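Local coordinates for selenium-binding protein (Sulfolobus tokodaii, PDB 2ECE), which is of unknown function but adopts a beta-propeller fold and, as a member of the selenium-binding protein family, may bind selenium, at residues R390-Y402 with L414-S426. Numbering follows the deposited sequence.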
loop_
_atom_site.group_PDB
_atom_site.type_symbol
_atom_site.label_atom_id
_atom_site.label_comp_id
_atom_site.label_asym_id
_atom_site.label_seq_id
_atom_site.Cartn_x
_atom_site.Cartn_y
_atom_site.Cartn_z
ATOM N N ARG A 390 -6.457 -3.427 -13.831
ATOM C CA ARG A 390 -6.192 -4.819 -14.152
ATOM C C ARG A 390 -5.621 -4.994 -15.551
ATOM O O ARG A 390 -4.773 -5.864 -15.762
ATOM C CB ARG A 390 -7.464 -5.655 -13.975
ATOM C CG ARG A 390 -7.669 -6.100 -12.534
ATOM C CD ARG A 390 -9.015 -6.763 -12.282
ATOM N NE ARG A 390 -10.134 -5.834 -12.397
ATOM C CZ ARG A 390 -10.809 -5.607 -13.519
ATOM N NH1 ARG A 390 -10.478 -6.248 -14.635
ATOM N NH2 ARG A 390 -11.813 -4.742 -13.527
ATOM N N ASP A 391 -6.054 -4.167 -16.504
ATOM C CA ASP A 391 -5.530 -4.294 -17.862
ATOM C C ASP A 391 -4.130 -3.710 -17.957
ATOM O O ASP A 391 -3.478 -3.812 -18.996
ATOM C CB ASP A 391 -6.463 -3.642 -18.903
ATOM C CG ASP A 391 -6.617 -2.134 -18.721
ATOM O OD1 ASP A 391 -5.765 -1.501 -18.063
ATOM O OD2 ASP A 391 -7.597 -1.577 -19.266
ATOM N N GLY A 392 -3.673 -3.103 -16.860
ATOM C CA GLY A 392 -2.337 -2.534 -16.810
ATOM C C GLY A 392 -2.065 -1.236 -17.552
ATOM O O GLY A 392 -0.924 -0.772 -17.574
ATOM N N ARG A 393 -3.094 -0.634 -18.142
ATOM C CA ARG A 393 -2.918 0.604 -18.900
ATOM C C ARG A 393 -2.988 1.906 -18.097
ATOM O O ARG A 393 -2.472 2.931 -18.542
ATOM C CB ARG A 393 -3.950 0.663 -20.030
ATOM C CG ARG A 393 -3.895 -0.534 -20.968
ATOM C CD ARG A 393 -5.095 -0.571 -21.901
ATOM N NE ARG A 393 -5.136 -1.813 -22.674
ATOM C CZ ARG A 393 -4.381 -2.061 -23.741
ATOM N NH1 ARG A 393 -3.519 -1.149 -24.181
ATOM N NH2 ARG A 393 -4.480 -3.230 -24.362
ATOM N N ARG A 394 -3.607 1.873 -16.919
ATOM C CA ARG A 394 -3.745 3.083 -16.107
ATOM C C ARG A 394 -3.141 2.945 -14.708
ATOM O O ARG A 394 -3.340 1.932 -14.032
ATOM C CB ARG A 394 -5.230 3.451 -15.991
ATOM C CG ARG A 394 -5.943 3.591 -17.346
ATOM C CD ARG A 394 -7.457 3.637 -17.191
ATOM N NE ARG A 394 -8.009 2.353 -16.753
ATOM C CZ ARG A 394 -8.142 1.281 -17.534
ATOM N NH1 ARG A 394 -7.766 1.323 -18.808
ATOM N NH2 ARG A 394 -8.660 0.162 -17.042
ATOM N N VAL A 395 -2.397 3.966 -14.286
ATOM C CA VAL A 395 -1.781 3.975 -12.964
ATOM C C VAL A 395 -2.298 5.199 -12.217
ATOM O O VAL A 395 -2.165 6.325 -12.690
ATOM C CB VAL A 395 -0.237 4.064 -13.038
ATOM C CG1 VAL A 395 0.355 3.974 -11.628
ATOM C CG2 VAL A 395 0.316 2.951 -13.914
ATOM N N TYR A 396 -2.917 4.976 -11.065
ATOM C CA TYR A 396 -3.447 6.071 -10.269
ATOM C C TYR A 396 -2.410 6.403 -9.201
ATOM O O TYR A 396 -1.776 5.508 -8.645
ATOM C CB TYR A 396 -4.781 5.658 -9.661
ATOM C CG TYR A 396 -5.837 5.385 -10.717
ATOM C CD1 TYR A 396 -6.591 6.425 -11.259
ATOM C CD2 TYR A 396 -6.046 4.093 -11.212
ATOM C CE1 TYR A 396 -7.529 6.188 -12.266
ATOM C CE2 TYR A 396 -6.984 3.847 -12.223
ATOM C CZ TYR A 396 -7.720 4.897 -12.742
ATOM O OH TYR A 396 -8.665 4.660 -13.716
ATOM N N VAL A 397 -2.240 7.691 -8.921
ATOM C CA VAL A 397 -1.229 8.138 -7.970
ATOM C C VAL A 397 -1.741 9.152 -6.947
ATOM O O VAL A 397 -2.404 10.122 -7.321
ATOM C CB VAL A 397 -0.056 8.806 -8.726
ATOM C CG1 VAL A 397 1.116 9.026 -7.785
ATOM C CG2 VAL A 397 0.345 7.960 -9.938
ATOM N N THR A 398 -1.450 8.922 -5.665
ATOM C CA THR A 398 -1.826 9.871 -4.608
ATOM C C THR A 398 -0.518 10.322 -3.937
ATOM O O THR A 398 0.543 9.766 -4.231
ATOM C CB THR A 398 -2.813 9.278 -3.581
ATOM O OG1 THR A 398 -2.246 8.109 -2.973
ATOM C CG2 THR A 398 -4.138 8.945 -4.270
ATOM N N ASN A 399 -0.579 11.274 -3.011
ATOM C CA ASN A 399 0.667 11.841 -2.475
ATOM C C ASN A 399 0.997 11.905 -0.990
ATOM O O ASN A 399 2.035 12.466 -0.625
ATOM C CB ASN A 399 0.804 13.254 -3.040
ATOM C CG ASN A 399 -0.331 14.161 -2.597
ATOM O OD1 ASN A 399 -1.474 13.713 -2.446
ATOM N ND2 ASN A 399 -0.028 15.440 -2.390
ATOM N N SER A 400 0.145 11.362 -0.131
ATOM C CA SER A 400 0.411 11.407 1.297
ATOM C C SER A 400 0.996 10.096 1.822
ATOM O O SER A 400 0.599 9.019 1.390
ATOM C CB SER A 400 -0.876 11.740 2.048
ATOM O OG SER A 400 -0.670 11.660 3.443
ATOM N N LEU A 401 1.933 10.201 2.764
ATOM C CA LEU A 401 2.577 9.030 3.352
ATOM C C LEU A 401 2.038 8.757 4.756
ATOM O O LEU A 401 1.536 7.672 5.047
ATOM C CB LEU A 401 4.101 9.236 3.422
ATOM C CG LEU A 401 4.925 8.117 4.080
ATOM C CD1 LEU A 401 4.787 6.833 3.270
ATOM C CD2 LEU A 401 6.391 8.529 4.176
ATOM N N TYR A 402 2.161 9.756 5.624
ATOM C CA TYR A 402 1.700 9.654 7.003
ATOM C C TYR A 402 1.644 11.073 7.598
ATOM O O TYR A 402 2.587 11.852 7.464
ATOM C CB TYR A 402 2.649 8.748 7.807
ATOM C CG TYR A 402 2.166 8.446 9.214
ATOM C CD1 TYR A 402 2.437 9.320 10.269
ATOM C CD2 TYR A 402 1.388 7.318 9.480
ATOM C CE1 TYR A 402 1.938 9.079 11.557
ATOM C CE2 TYR A 402 0.887 7.068 10.758
ATOM C CZ TYR A 402 1.166 7.954 11.790
ATOM O OH TYR A 402 0.672 7.719 13.055
ATOM N N LEU A 414 1.066 19.519 2.944
ATOM C CA LEU A 414 0.709 18.585 1.881
ATOM C C LEU A 414 -0.794 18.526 1.696
ATOM O O LEU A 414 -1.536 18.258 2.641
ATOM C CB LEU A 414 1.242 17.186 2.202
ATOM C CG LEU A 414 1.221 16.118 1.099
ATOM C CD1 LEU A 414 2.352 15.149 1.343
ATOM C CD2 LEU A 414 -0.118 15.396 1.066
ATOM N N LYS A 415 -1.235 18.804 0.473
ATOM C CA LYS A 415 -2.649 18.760 0.132
ATOM C C LYS A 415 -2.824 17.630 -0.874
ATOM O O LYS A 415 -2.044 17.498 -1.826
ATOM C CB LYS A 415 -3.089 20.102 -0.452
ATOM C CG LYS A 415 -3.047 21.226 0.585
ATOM C CD LYS A 415 -3.344 22.581 -0.020
ATOM C CE LYS A 415 -3.213 23.675 1.034
ATOM N NZ LYS A 415 -3.406 25.031 0.441
ATOM N N GLY A 416 -3.850 16.815 -0.660
ATOM C CA GLY A 416 -4.074 15.668 -1.518
ATOM C C GLY A 416 -4.552 15.859 -2.942
ATOM O O GLY A 416 -5.335 16.764 -3.258
ATOM N N TRP A 417 -4.051 14.984 -3.806
ATOM C CA TRP A 417 -4.438 14.948 -5.205
ATOM C C TRP A 417 -4.379 13.511 -5.686
ATOM O O TRP A 417 -3.871 12.624 -4.987
ATOM C CB TRP A 417 -3.534 15.831 -6.105
ATOM C CG TRP A 417 -2.019 15.777 -5.903
ATOM C CD1 TRP A 417 -1.242 16.759 -5.348
ATOM C CD2 TRP A 417 -1.106 14.744 -6.327
ATOM N NE1 TRP A 417 0.083 16.412 -5.408
ATOM C CE2 TRP A 417 0.199 15.183 -6.002
ATOM C CE3 TRP A 417 -1.263 13.497 -6.953
ATOM C CZ2 TRP A 417 1.342 14.421 -6.279
ATOM C CZ3 TRP A 417 -0.122 12.735 -7.230
ATOM C CH2 TRP A 417 1.163 13.204 -6.893
ATOM N N MET A 418 -4.943 13.275 -6.862
ATOM C CA MET A 418 -4.887 11.960 -7.470
ATOM C C MET A 418 -4.618 12.198 -8.936
ATOM O O MET A 418 -5.353 12.917 -9.615
ATOM C CB MET A 418 -6.182 11.173 -7.308
ATOM C CG MET A 418 -6.101 9.843 -8.053
ATOM S SD MET A 418 -7.196 8.549 -7.492
ATOM C CE MET A 418 -8.741 9.278 -7.875
ATOM N N VAL A 419 -3.533 11.606 -9.403
ATOM C CA VAL A 419 -3.113 11.748 -10.778
ATOM C C VAL A 419 -3.251 10.424 -11.507
ATOM O O VAL A 419 -3.119 9.353 -10.899
ATOM C CB VAL A 419 -1.644 12.218 -10.820
ATOM C CG1 VAL A 419 -1.000 11.856 -12.147
ATOM C CG2 VAL A 419 -1.584 13.725 -10.590
ATOM N N LYS A 420 -3.536 10.498 -12.805
ATOM C CA LYS A 420 -3.649 9.297 -13.611
ATOM C C LYS A 420 -2.519 9.278 -14.626
ATOM O O LYS A 420 -2.211 10.294 -15.254
ATOM C CB LYS A 420 -4.991 9.218 -14.342
ATOM C CG LYS A 420 -5.076 7.972 -15.222
ATOM C CD LYS A 420 -6.489 7.632 -15.690
ATOM C CE LYS A 420 -6.914 8.413 -16.925
ATOM N NZ LYS A 420 -8.162 7.839 -17.526
ATOM N N LEU A 421 -1.894 8.117 -14.763
ATOM C CA LEU A 421 -0.805 7.930 -15.704
ATOM C C LEU A 421 -1.279 6.909 -16.726
ATOM O O LEU A 421 -2.049 6.009 -16.400
ATOM C CB LEU A 421 0.433 7.385 -14.991
ATOM C CG LEU A 421 0.984 8.161 -13.793
ATOM C CD1 LEU A 421 2.224 7.454 -13.262
ATOM C CD2 LEU A 421 1.325 9.584 -14.215
ATOM N N ASN A 422 -0.835 7.058 -17.966
ATOM C CA ASN A 422 -1.201 6.120 -19.014
ATOM C C ASN A 422 0.048 5.285 -19.256
ATOM O O ASN A 422 1.077 5.809 -19.679
ATOM C CB ASN A 422 -1.614 6.876 -20.278
ATOM C CG ASN A 422 -2.929 7.621 -20.106
ATOM O OD1 ASN A 422 -3.014 8.820 -20.372
ATOM N ND2 ASN A 422 -3.964 6.910 -19.665
ATOM N N ALA A 423 -0.030 3.993 -18.952
ATOM C CA ALA A 423 1.117 3.107 -19.120
ATOM C C ALA A 423 1.032 2.318 -20.419
ATOM O O ALA A 423 -0.035 1.818 -20.792
ATOM C CB ALA A 423 1.221 2.158 -17.939
ATOM N N ASN A 424 2.168 2.205 -21.095
ATOM C CA ASN A 424 2.248 1.491 -22.363
ATOM C C ASN A 424 2.575 0.018 -22.145
ATOM O O ASN A 424 3.618 -0.317 -21.586
ATOM C CB ASN A 424 3.323 2.127 -23.249
ATOM C CG ASN A 424 3.286 1.606 -24.671
ATOM O OD1 ASN A 424 3.307 0.397 -24.903
ATOM N ND2 ASN A 424 3.233 2.521 -25.636
ATOM N N PRO A 425 1.686 -0.882 -22.591
ATOM C CA PRO A 425 1.890 -2.327 -22.441
ATOM C C PRO A 425 3.248 -2.826 -22.947
ATOM O O PRO A 425 3.696 -3.913 -22.578
ATOM C CB PRO A 425 0.711 -2.927 -23.214
ATOM C CG PRO A 425 0.340 -1.834 -24.199
ATOM C CD PRO A 425 0.455 -0.605 -23.352
ATOM N N SER A 426 3.911 -2.036 -23.784
ATOM C CA SER A 426 5.214 -2.445 -24.300
ATOM C C SER A 426 6.316 -1.471 -23.910
ATOM O O SER A 426 7.333 -1.364 -24.596
ATOM C CB SER A 426 5.162 -2.592 -25.826
ATOM O OG SER A 426 4.258 -3.618 -26.199
HETATM O O HOH W 1 -9.666 6.300 -15.789
#
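Asn399 lays its amide over one face of the Trp417 indole, the two planes 22° apart, with CG 3.5 Å above the ring plane and offset toward its rim. Its CB makes a CH-pi contact with the six-membered ring, 3.7 Å from the centroid. Chi1 of 62° sets CG between the backbone N and the carbonyl carbon, which turns the amide back to the 414-426 segment, where both its ends are used. ND2 gives a nearly straight bond to Lys415 O (2.9 Å, 170°), and OD1 accepts from Trp417 N at 3.2 Å, the donor standing well above the amide plane. These two bonds fix the rotation of the amide and tie Asn399 to the backbone of Lys415 and Trp417. ND2 and the indole NE1, both donors, do not bond to each other; NE1 bonds to Thr380. Val397 comes next: its CG1 lies 3.9 Å from Trp417 CZ3, while its CG2 meets Leu421 CD1 and its backbone makes both bonds of the hydrogen-bonded pair with Val419. Val395 repeats that pairing with Leu421. On the other face, Tyr396 and Lys420 run side by side, CE1 to CD 3.9 Å, and one water joins Tyr396 OH to Lys420 NZ. Glu25 also bonds Tyr396 OH and forms a salt bridge with Arg394, while Lys420 NZ bonds Tyr57. Strands 394-398 and 417-423 are the antiparallel middle pair of a four-stranded propeller blade, between 386-388 and 429-438; Val395 and Ala423 pack on Tyr336 of strand 334-339 in one adjoining blade, and Tyr396 and Thr398 on strand 443-449 in another.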